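Side-chain contacts in protein kinase (Staphylococcus aureus subsp. aureus Mu50, PDB 3PY9), which phosphorylates proteins on serine and threonine, and probably senses muropeptides of the cell wall through the extracellular PASTA region described here: residues E8-I13 with E21-K26; E173-I178 with D182-S187. All blocks are in the same frame, centred on the assembly; numbering follows the deposited sequence.

Interaction 1 (E8-I13 with E21-K26); sequences ETPDVI and EQIFNK
Two residues of the 8-13 segment reach the Phe24 ring, Pro10 at its edge and Val12 obliquely. Pro10 CG sits near the ring plane, 4.2 Å from Phe24 CD1. Val12 crosses the aromatic side chain at about a right angle, its two methyls resting on neighbouring ring atoms: Val12 CG1 lies 3.8 Å from Phe24 CE1 and Val12 CG2 3.9 Å from Phe24 CZ. Phe24 CG stands anti to its own carbonyl carbon (chi1 -66°), which carries the ring from the flank of the helix to the proline and valine. The ring also packs on Leu31, Val64 and Val66 of strands 30-37 and 63-69, so it belongs to the space between helix and sheet in the first PASTA domain, with the 8-13 loop packed against it. One residue earlier on helix 17-26, Ile23 uses its CG2 branch: this methyl touches Pro10 CB at 3.6 Å and reaches Val12 CG1 at 4.1 Å. Ile23 runs past Pro10, and likewise past Val12, each pair pointing in opposite directions. No hydrogen bond joins the segments. The loop instead holds its own shape through an Asx turn, in which Ile13 N donates to Asp11 OD1 over 3.0 Å from above the carboxylate plane, while Thr9 OG1 bonds to Glu56 O.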
# COMPACT_ATOMS: atom_id res chain seq x y z
N GLU A 8 18.96 64.89 -3.80
CA GLU A 8 17.90 63.83 -3.79
C GLU A 8 18.40 62.39 -3.71
O GLU A 8 19.42 62.03 -4.31
CB GLU A 8 17.03 63.96 -5.03
CG GLU A 8 15.61 63.96 -4.68
CD GLU A 8 14.76 64.52 -5.77
OE1 GLU A 8 15.07 64.24 -6.95
OE2 GLU A 8 13.77 65.22 -5.46
N THR A 9 17.66 61.55 -3.00
CA THR A 9 18.13 60.18 -2.73
C THR A 9 18.25 59.34 -4.00
O THR A 9 17.26 59.18 -4.71
CB THR A 9 17.26 59.50 -1.69
OG1 THR A 9 17.22 60.31 -0.52
CG2 THR A 9 17.81 58.11 -1.35
N PRO A 10 19.47 58.82 -4.28
CA PRO A 10 19.77 57.93 -5.42
C PRO A 10 19.10 56.55 -5.31
O PRO A 10 18.81 56.08 -4.20
CB PRO A 10 21.30 57.74 -5.36
CG PRO A 10 21.81 58.66 -4.32
CD PRO A 10 20.67 59.09 -3.47
N ASP A 11 18.90 55.91 -6.46
CA ASP A 11 18.29 54.59 -6.54
C ASP A 11 19.38 53.51 -6.43
O ASP A 11 20.31 53.46 -7.24
CB ASP A 11 17.50 54.45 -7.85
CG ASP A 11 16.79 53.10 -8.00
OD1 ASP A 11 16.65 52.34 -7.02
OD2 ASP A 11 16.35 52.80 -9.11
N VAL A 12 19.28 52.69 -5.39
CA VAL A 12 20.21 51.57 -5.21
C VAL A 12 19.45 50.26 -5.07
O VAL A 12 20.03 49.22 -4.72
CB VAL A 12 21.17 51.79 -4.01
CG1 VAL A 12 21.92 53.11 -4.16
CG2 VAL A 12 20.39 51.74 -2.67
N ILE A 13 18.15 50.31 -5.34
CA ILE A 13 17.27 49.15 -5.20
C ILE A 13 17.79 48.01 -6.09
O ILE A 13 18.22 48.25 -7.22
CB ILE A 13 15.79 49.53 -5.52
CG1 ILE A 13 15.31 50.71 -4.65
CG2 ILE A 13 14.85 48.32 -5.43
CD1 ILE A 13 15.41 50.51 -3.14
N GLU A 21 27.01 51.92 -1.28
CA GLU A 21 27.86 52.89 -0.58
C GLU A 21 28.67 53.70 -1.60
O GLU A 21 28.80 54.92 -1.48
CB GLU A 21 28.76 52.23 0.47
CG GLU A 21 29.56 53.25 1.28
CD GLU A 21 30.02 52.74 2.63
OE1 GLU A 21 30.15 51.50 2.81
OE2 GLU A 21 30.26 53.60 3.51
N GLN A 22 29.19 53.00 -2.60
CA GLN A 22 29.78 53.64 -3.78
C GLN A 22 28.86 54.71 -4.40
O GLN A 22 29.30 55.84 -4.60
CB GLN A 22 30.19 52.58 -4.80
CG GLN A 22 31.48 51.85 -4.46
CD GLN A 22 32.68 52.41 -5.20
OE1 GLN A 22 33.81 51.93 -5.05
NE2 GLN A 22 32.44 53.43 -6.03
N ILE A 23 27.60 54.38 -4.68
CA ILE A 23 26.67 55.40 -5.21
C ILE A 23 26.39 56.54 -4.20
O ILE A 23 26.27 57.70 -4.60
CB ILE A 23 25.32 54.79 -5.74
CG1 ILE A 23 25.53 54.03 -7.05
CG2 ILE A 23 24.28 55.85 -6.01
CD1 ILE A 23 25.57 52.54 -6.89
N PHE A 24 26.29 56.21 -2.91
CA PHE A 24 26.02 57.23 -1.88
C PHE A 24 27.18 58.20 -1.70
O PHE A 24 26.96 59.42 -1.57
CB PHE A 24 25.69 56.60 -0.50
CG PHE A 24 24.39 55.82 -0.45
CD1 PHE A 24 23.31 56.14 -1.26
CD2 PHE A 24 24.26 54.77 0.45
CE1 PHE A 24 22.10 55.41 -1.19
CE2 PHE A 24 23.07 54.03 0.53
CZ PHE A 24 21.99 54.35 -0.29
N ASN A 25 28.41 57.68 -1.68
CA ASN A 25 29.60 58.51 -1.46
C ASN A 25 29.76 59.50 -2.60
O ASN A 25 29.92 60.71 -2.38
CB ASN A 25 30.86 57.66 -1.35
CG ASN A 25 30.96 56.93 -0.04
OD1 ASN A 25 30.26 57.25 0.93
ND2 ASN A 25 31.84 55.93 0.00
N LYS A 26 29.69 58.97 -3.81
CA LYS A 26 29.68 59.75 -5.04
C LYS A 26 28.67 60.90 -4.98
O LYS A 26 28.93 61.98 -5.50
CB LYS A 26 29.46 58.83 -6.25
CG LYS A 26 28.48 59.33 -7.34
CD LYS A 26 29.04 60.46 -8.22
CE LYS A 26 27.94 61.14 -9.05
NZ LYS A 26 27.38 60.22 -10.08

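Interaction 2 (E173-I178 with D182-S187); sequences EYSDDI and DVISQS
Apolar packing centres on Ile178 and Ile184, whose side chains cross at a slant. The CD1 methyl of Ile184 does the touching: it lies 3.6 Å from Ile178 CG1 and about as close to Ile178 CB. The same methyl also touches Ser175 CB, three residues earlier, at 3.8 Å, so one methyl meets both Ser175 and Ile178. Ile178 turns its second branch to the start of the 182-187 segment: with CG2 anti to the backbone N, this methyl comes to 3.5 Å from Asp182 CB, meeting the aliphatic part of the aspartate.

Ser175 supplies the side-chain hydrogen bonds inside the loop. Its OG, anti to its own backbone N (chi1 170°), accepts from Ile178 N at 2.9 Å, with an N-H...O angle of 130°. This is an ST motif, and a weak bond from Asp177 N to the same oxygen joins it. The shared oxygen spans the bend at 175-178 and probably helps to position Ile178.

Further bonds tie both sides to strand 198-204: Glu173 pairs with Val203 and Asp182 with Ser204 through their backbones, Ile178 O meets Ser204 OG, and Ile184 and Ser185 both face Val202 in a classic beta bulge. The contact therefore bridges the connection between strands 167-173 and 183-187, the outer two of a three-stranded mixed sheet in the third PASTA domain. With no hydrogen bond directly between the two segments, their mutual hold is one of methyl and methylene packing, while hydrogen bonds shape the loop and tie it to strand 198-204.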
# COMPACT_ATOMS: atom_id res chain seq x y z
N GLU A 173 -15.27 -29.62 -6.91
CA GLU A 173 -16.14 -30.57 -6.21
C GLU A 173 -17.07 -31.31 -7.17
O GLU A 173 -17.40 -30.81 -8.25
CB GLU A 173 -16.97 -29.87 -5.14
CG GLU A 173 -16.22 -29.58 -3.85
CD GLU A 173 -16.99 -28.68 -2.91
OE1 GLU A 173 -18.16 -28.35 -3.21
OE2 GLU A 173 -16.43 -28.30 -1.86
N TYR A 174 -17.48 -32.50 -6.76
CA TYR A 174 -18.45 -33.28 -7.53
C TYR A 174 -19.84 -32.65 -7.44
O TYR A 174 -20.23 -32.10 -6.41
CB TYR A 174 -18.50 -34.73 -7.03
CG TYR A 174 -17.26 -35.52 -7.35
CD1 TYR A 174 -16.90 -35.77 -8.67
CD2 TYR A 174 -16.45 -36.00 -6.33
CE1 TYR A 174 -15.76 -36.50 -8.97
CE2 TYR A 174 -15.30 -36.72 -6.62
CZ TYR A 174 -14.97 -36.97 -7.94
OH TYR A 174 -13.84 -37.68 -8.25
N SER A 175 -20.57 -32.74 -8.55
CA SER A 175 -21.93 -32.24 -8.62
C SER A 175 -22.74 -33.08 -9.57
O SER A 175 -22.25 -33.52 -10.61
CB SER A 175 -21.96 -30.78 -9.09
OG SER A 175 -23.29 -30.37 -9.38
N ASP A 176 -24.00 -33.29 -9.20
CA ASP A 176 -24.94 -34.03 -10.02
C ASP A 176 -25.74 -33.09 -10.91
O ASP A 176 -26.15 -33.47 -12.01
CB ASP A 176 -25.84 -34.89 -9.13
CG ASP A 176 -25.06 -35.98 -8.38
OD1 ASP A 176 -24.32 -36.75 -9.04
OD2 ASP A 176 -25.18 -36.06 -7.14
N ASP A 177 -25.93 -31.85 -10.46
CA ASP A 177 -26.74 -30.87 -11.20
C ASP A 177 -25.98 -29.73 -11.90
O ASP A 177 -26.61 -28.87 -12.54
CB ASP A 177 -27.90 -30.33 -10.33
CG ASP A 177 -27.50 -30.03 -8.88
OD1 ASP A 177 -27.06 -30.96 -8.17
OD2 ASP A 177 -27.67 -28.87 -8.44
N ILE A 178 -24.65 -29.71 -11.80
CA ILE A 178 -23.85 -28.66 -12.43
C ILE A 178 -22.83 -29.26 -13.41
O ILE A 178 -21.98 -30.06 -13.01
CB ILE A 178 -23.10 -27.77 -11.38
CG1 ILE A 178 -23.97 -27.43 -10.15
CG2 ILE A 178 -22.48 -26.53 -12.05
CD1 ILE A 178 -25.17 -26.53 -10.39
N ASP A 182 -18.53 -25.81 -14.87
CA ASP A 182 -19.43 -24.75 -14.45
C ASP A 182 -19.28 -24.49 -12.94
O ASP A 182 -18.87 -25.37 -12.18
CB ASP A 182 -20.90 -25.07 -14.80
CG ASP A 182 -21.24 -24.79 -16.25
OD1 ASP A 182 -20.31 -24.67 -17.09
OD2 ASP A 182 -22.45 -24.70 -16.57
N VAL A 183 -19.63 -23.26 -12.54
CA VAL A 183 -19.38 -22.75 -11.21
C VAL A 183 -20.51 -23.16 -10.27
O VAL A 183 -21.68 -22.80 -10.48
CB VAL A 183 -19.28 -21.20 -11.25
CG1 VAL A 183 -19.24 -20.63 -9.83
CG2 VAL A 183 -18.07 -20.75 -12.09
N ILE A 184 -20.14 -23.91 -9.24
CA ILE A 184 -21.04 -24.21 -8.13
C ILE A 184 -21.30 -22.94 -7.35
O ILE A 184 -22.44 -22.58 -7.13
CB ILE A 184 -20.45 -25.27 -7.13
CG1 ILE A 184 -19.77 -26.44 -7.86
CG2 ILE A 184 -21.52 -25.75 -6.14
CD1 ILE A 184 -20.68 -27.22 -8.74
N SER A 185 -20.23 -22.26 -6.93
CA SER A 185 -20.36 -21.08 -6.08
C SER A 185 -19.25 -20.06 -6.29
O SER A 185 -18.15 -20.40 -6.75
CB SER A 185 -20.39 -21.49 -4.61
OG SER A 185 -19.09 -21.83 -4.17
N GLN A 186 -19.55 -18.80 -5.93
CA GLN A 186 -18.62 -17.67 -6.14
C GLN A 186 -18.71 -16.67 -5.02
O GLN A 186 -19.80 -16.28 -4.60
CB GLN A 186 -18.93 -16.95 -7.46
CG GLN A 186 -17.92 -15.84 -7.85
CD GLN A 186 -18.37 -15.10 -9.11
OE1 GLN A 186 -19.02 -15.70 -9.99
NE2 GLN A 186 -18.05 -13.80 -9.20
N SER A 187 -17.54 -16.22 -4.58
CA SER A 187 -17.44 -15.26 -3.51
C SER A 187 -16.20 -14.40 -3.71
O SER A 187 -15.10 -14.94 -3.83
CB SER A 187 -17.34 -16.02 -2.18
OG SER A 187 -17.32 -15.11 -1.11

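Overall arrangement
Along the chain the two contacts follow in series, interaction 1 closing in the first PASTA domain before interaction 2 opens in the third. Their centres are 94 Å apart and their nearest atoms about 70 Å, on opposite sides of the chain's centre, so neither can influence the other by touch. They share no helix, strand or sheet: the first sets a loop against helix 17-26, the second packs a connecting loop against strand 183-187. Each is local to its own domain. Such separation fits an elongated extracellular region, with a radius of gyration of 40 Å, whose successive domains are each held by contacts of their own, probably extending outward from the membrane.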